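Local coordinates for protein probable oxidoreductase (Mycobacterium abscessus, PDB 4EYE) that probably acts as an oxidoreductase related to the quinone oxidoreductases and zinc-type alcohol dehydrogenases, at residues A58-D64 with G112-E116. Residues are numbered along the deposited sequence; the frame is centred on the assembly and turned at random.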
ATOM      1  N   ALA A  58      -2.117  -7.460  10.413  1.00 16.02           N
ATOM      2  CA  ALA A  58      -3.068  -6.487   9.825  1.00 15.90           C
ATOM      3  C   ALA A  58      -2.301  -5.270   9.380  1.00 15.89           C
ATOM      4  O   ALA A  58      -1.619  -4.621  10.184  1.00 15.91           O
ATOM      5  CB  ALA A  58      -4.117  -6.067  10.865  1.00 15.80           C
ATOM      6  N   GLY A  59      -2.417  -4.917   8.121  1.00 15.96           N
ATOM      7  CA  GLY A  59      -1.731  -3.736   7.642  1.00 16.16           C
ATOM      8  C   GLY A  59      -2.346  -2.455   8.154  1.00 16.30           C
ATOM      9  O   GLY A  59      -3.563  -2.363   8.305  1.00 16.51           O
ATOM     10  N   VAL A  60      -1.498  -1.473   8.426  1.00 16.61           N
ATOM     11  CA  VAL A  60      -1.914  -0.093   8.651  1.00 16.94           C
ATOM     12  C   VAL A  60      -1.676   0.651   7.321  1.00 17.49           C
ATOM     13  O   VAL A  60      -0.557   0.607   6.727  1.00 17.54           O
ATOM     14  CB  VAL A  60      -1.139   0.516   9.830  1.00 16.97           C
ATOM     15  CG1 VAL A  60      -1.504   1.993  10.070  1.00 17.15           C
ATOM     16  CG2 VAL A  60      -1.430  -0.320  11.099  1.00 16.85           C
ATOM     17  N   CYS A  61      -2.724   1.256   6.786  1.00 18.01           N
ATOM     18  CA  CYS A  61      -2.592   2.065   5.575  1.00 18.80           C
ATOM     19  C   CYS A  61      -3.298   3.434   5.756  1.00 19.56           C
ATOM     20  O   CYS A  61      -4.108   3.624   6.697  1.00 19.03           O
ATOM     21  CB  CYS A  61      -3.165   1.321   4.386  1.00 19.14           C
ATOM     22  SG  CYS A  61      -4.975   1.155   4.380  0.89 20.14           S
ATOM     23  N   PHE A  62      -3.027   4.341   4.826  1.00 20.58           N
ATOM     24  CA  PHE A  62      -3.565   5.683   4.891  1.00 21.83           C
ATOM     25  C   PHE A  62      -5.100   5.701   4.892  1.00 21.50           C
ATOM     26  O   PHE A  62      -5.687   6.429   5.668  1.00 21.44           O
ATOM     27  CB  PHE A  62      -2.976   6.579   3.775  1.00 23.76           C
ATOM     28  CG  PHE A  62      -3.180   8.058   4.025  1.00 25.55           C
ATOM     29  CD1 PHE A  62      -2.585   8.678   5.090  1.00 26.97           C
ATOM     30  CD2 PHE A  62      -3.987   8.809   3.197  1.00 27.14           C
ATOM     31  CE1 PHE A  62      -2.794  10.044   5.343  1.00 28.03           C
ATOM     32  CE2 PHE A  62      -4.176  10.174   3.418  1.00 28.05           C
ATOM     33  CZ  PHE A  62      -3.580  10.787   4.498  1.00 28.09           C
ATOM     34  N   PRO A  63      -5.759   4.871   4.069  1.00 21.64           N
ATOM     35  CA  PRO A  63      -7.237   4.842   4.158  1.00 21.63           C
ATOM     36  C   PRO A  63      -7.782   4.485   5.537  1.00 21.03           C
ATOM     37  O   PRO A  63      -8.760   5.097   5.991  1.00 20.54           O
ATOM     38  CB  PRO A  63      -7.634   3.792   3.125  1.00 21.96           C
ATOM     39  CG  PRO A  63      -6.554   3.896   2.077  1.00 22.34           C
ATOM     40  CD  PRO A  63      -5.278   4.159   2.870  1.00 22.05           C
ATOM     41  N   ASP A  64      -7.116   3.567   6.239  1.00 20.52           N
ATOM     42  CA  ASP A  64      -7.536   3.191   7.590  1.00 20.56           C
ATOM     43  C   ASP A  64      -7.576   4.414   8.464  1.00 20.57           C
ATOM     44  O   ASP A  64      -8.563   4.693   9.148  1.00 20.24           O
ATOM     45  CB  ASP A  64      -6.602   2.184   8.296  1.00 20.47           C
ATOM     46  CG  ASP A  64      -6.386   0.904   7.545  1.00 20.96           C
ATOM     47  OD1 ASP A  64      -7.293   0.406   6.813  1.00 21.70           O
ATOM     48  OD2 ASP A  64      -5.295   0.299   7.784  1.00 21.35           O
ATOM     49  N   GLY A 112     -12.695  -4.351   9.100  1.00 18.83           N
ATOM     50  CA  GLY A 112     -12.592  -5.581   9.888  1.00 18.42           C
ATOM     51  C   GLY A 112     -11.179  -6.107  10.112  1.00 17.82           C
ATOM     52  O   GLY A 112     -10.986  -7.084  10.876  1.00 17.83           O
ATOM     53  N   GLY A 113     -10.187  -5.435   9.536  1.00 17.33           N
ATOM     54  CA  GLY A 113      -8.808  -5.933   9.579  1.00 16.99           C
ATOM     55  C   GLY A 113      -8.149  -5.969  10.935  1.00 16.83           C
ATOM     56  O   GLY A 113      -7.317  -6.861  11.192  1.00 16.53           O
ATOM     57  N   TYR A 114      -8.488  -4.981  11.800  1.00 16.74           N
ATOM     58  CA  TYR A 114      -7.800  -4.843  13.083  1.00 16.81           C
ATOM     59  C   TYR A 114      -8.436  -5.759  14.126  1.00 16.97           C
ATOM     60  O   TYR A 114      -9.070  -5.290  15.082  1.00 17.02           O
ATOM     61  CB  TYR A 114      -7.743  -3.393  13.581  1.00 16.79           C
ATOM     62  CG  TYR A 114      -7.022  -2.347  12.745  1.00 16.70           C
ATOM     63  CD1 TYR A 114      -6.294  -2.657  11.632  1.00 16.59           C
ATOM     64  CD2 TYR A 114      -7.074  -1.004  13.141  1.00 16.88           C
ATOM     65  CE1 TYR A 114      -5.649  -1.677  10.875  1.00 16.67           C
ATOM     66  CE2 TYR A 114      -6.460  -0.009  12.406  1.00 16.93           C
ATOM     67  CZ  TYR A 114      -5.714  -0.354  11.274  1.00 16.85           C
ATOM     68  OH  TYR A 114      -5.117   0.639  10.569  1.00 17.06           O
ATOM     69  N   ALA A 115      -8.341  -7.054  13.888  1.00 17.06           N
ATOM     70  CA  ALA A 115      -9.153  -8.031  14.622  1.00 17.58           C
ATOM     71  C   ALA A 115      -8.454  -9.414  14.573  1.00 18.00           C
ATOM     72  O   ALA A 115      -7.613  -9.651  13.726  1.00 17.67           O
ATOM     73  CB  ALA A 115     -10.547  -8.147  14.017  1.00 17.44           C
ATOM     74  N   GLU A 116      -8.815 -10.296  15.493  1.00 18.62           N
ATOM     75  CA  GLU A 116      -8.220 -11.630  15.534  1.00 19.20           C
ATOM     76  C   GLU A 116      -8.684 -12.478  14.373  1.00 19.12           C
ATOM     77  O   GLU A 116      -7.970 -13.357  13.956  1.00 19.09           O
ATOM     78  CB  GLU A 116      -8.540 -12.306  16.878  1.00 20.02           C
ATOM     79  CG  GLU A 116      -7.795 -11.611  18.004  1.00 20.65           C
ATOM     80  CD  GLU A 116      -8.136 -12.097  19.399  1.00 21.92           C
ATOM     81  OE1 GLU A 116      -9.242 -12.656  19.653  1.00 22.81           O
ATOM     82  OE2 GLU A 116      -7.286 -11.838  20.264  1.00 23.25           O
TER
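Tyr-114 and Asp-64 make the polar link between 58-64 and 112-116. The phenol OH gives a weak hydrogen bond to the carboxylate, 2.8 Å from Tyr-114 OH to Asp-64 OD2, with ring and carboxylate planes 81° apart. The same oxygen accepts a hydrogen bond from the backbone N-H of Cys-61 (Cys-61 N to Asp-64 OD2, 2.9 Å; angle at the hydrogen 159°), which arrives from above the carboxylate plane. Two donors thus converge on OD2, and Asp-64 ties the N-cap residue Cys-61 to the first turn of helix 62-68, while its OD1 takes a weak bond from Ile-84 N. Gly-59 meets the ring differently: its carbonyl O lies at the ring edge, in plane, 3.4 Å from Tyr-114 CE1.

Ala-58 and Val-60 supply the apolar contacts. The methyl of Ala-58 points toward 112-116 and packs against the tyrosine ring, CB 4.1 Å from Tyr-114 CD1, while also abutting the carbonyl of Gly-113 (Ala-58 CB to Gly-113 O, 3.3 Å). Val-60 crosses the tyrosine at about a right angle, its CG2 4.3 Å from Tyr-114 CZ, where the ring carries its hydroxyl. With CG anti to its carbonyl carbon (chi1 -61°), the tyrosine reaches from the centre of an inverse gamma turn toward the strand-helix junction; Leu-326 of helix 322-330 and Leu-340 of strand 337-341 also touch it.

All the residues that touch are buried, and the contact joins the loop before strand 117-120 to the strand-to-helix turn after strand 57-59, inside the GroES-like domain characteristic of medium-chain dehydrogenases/reductases.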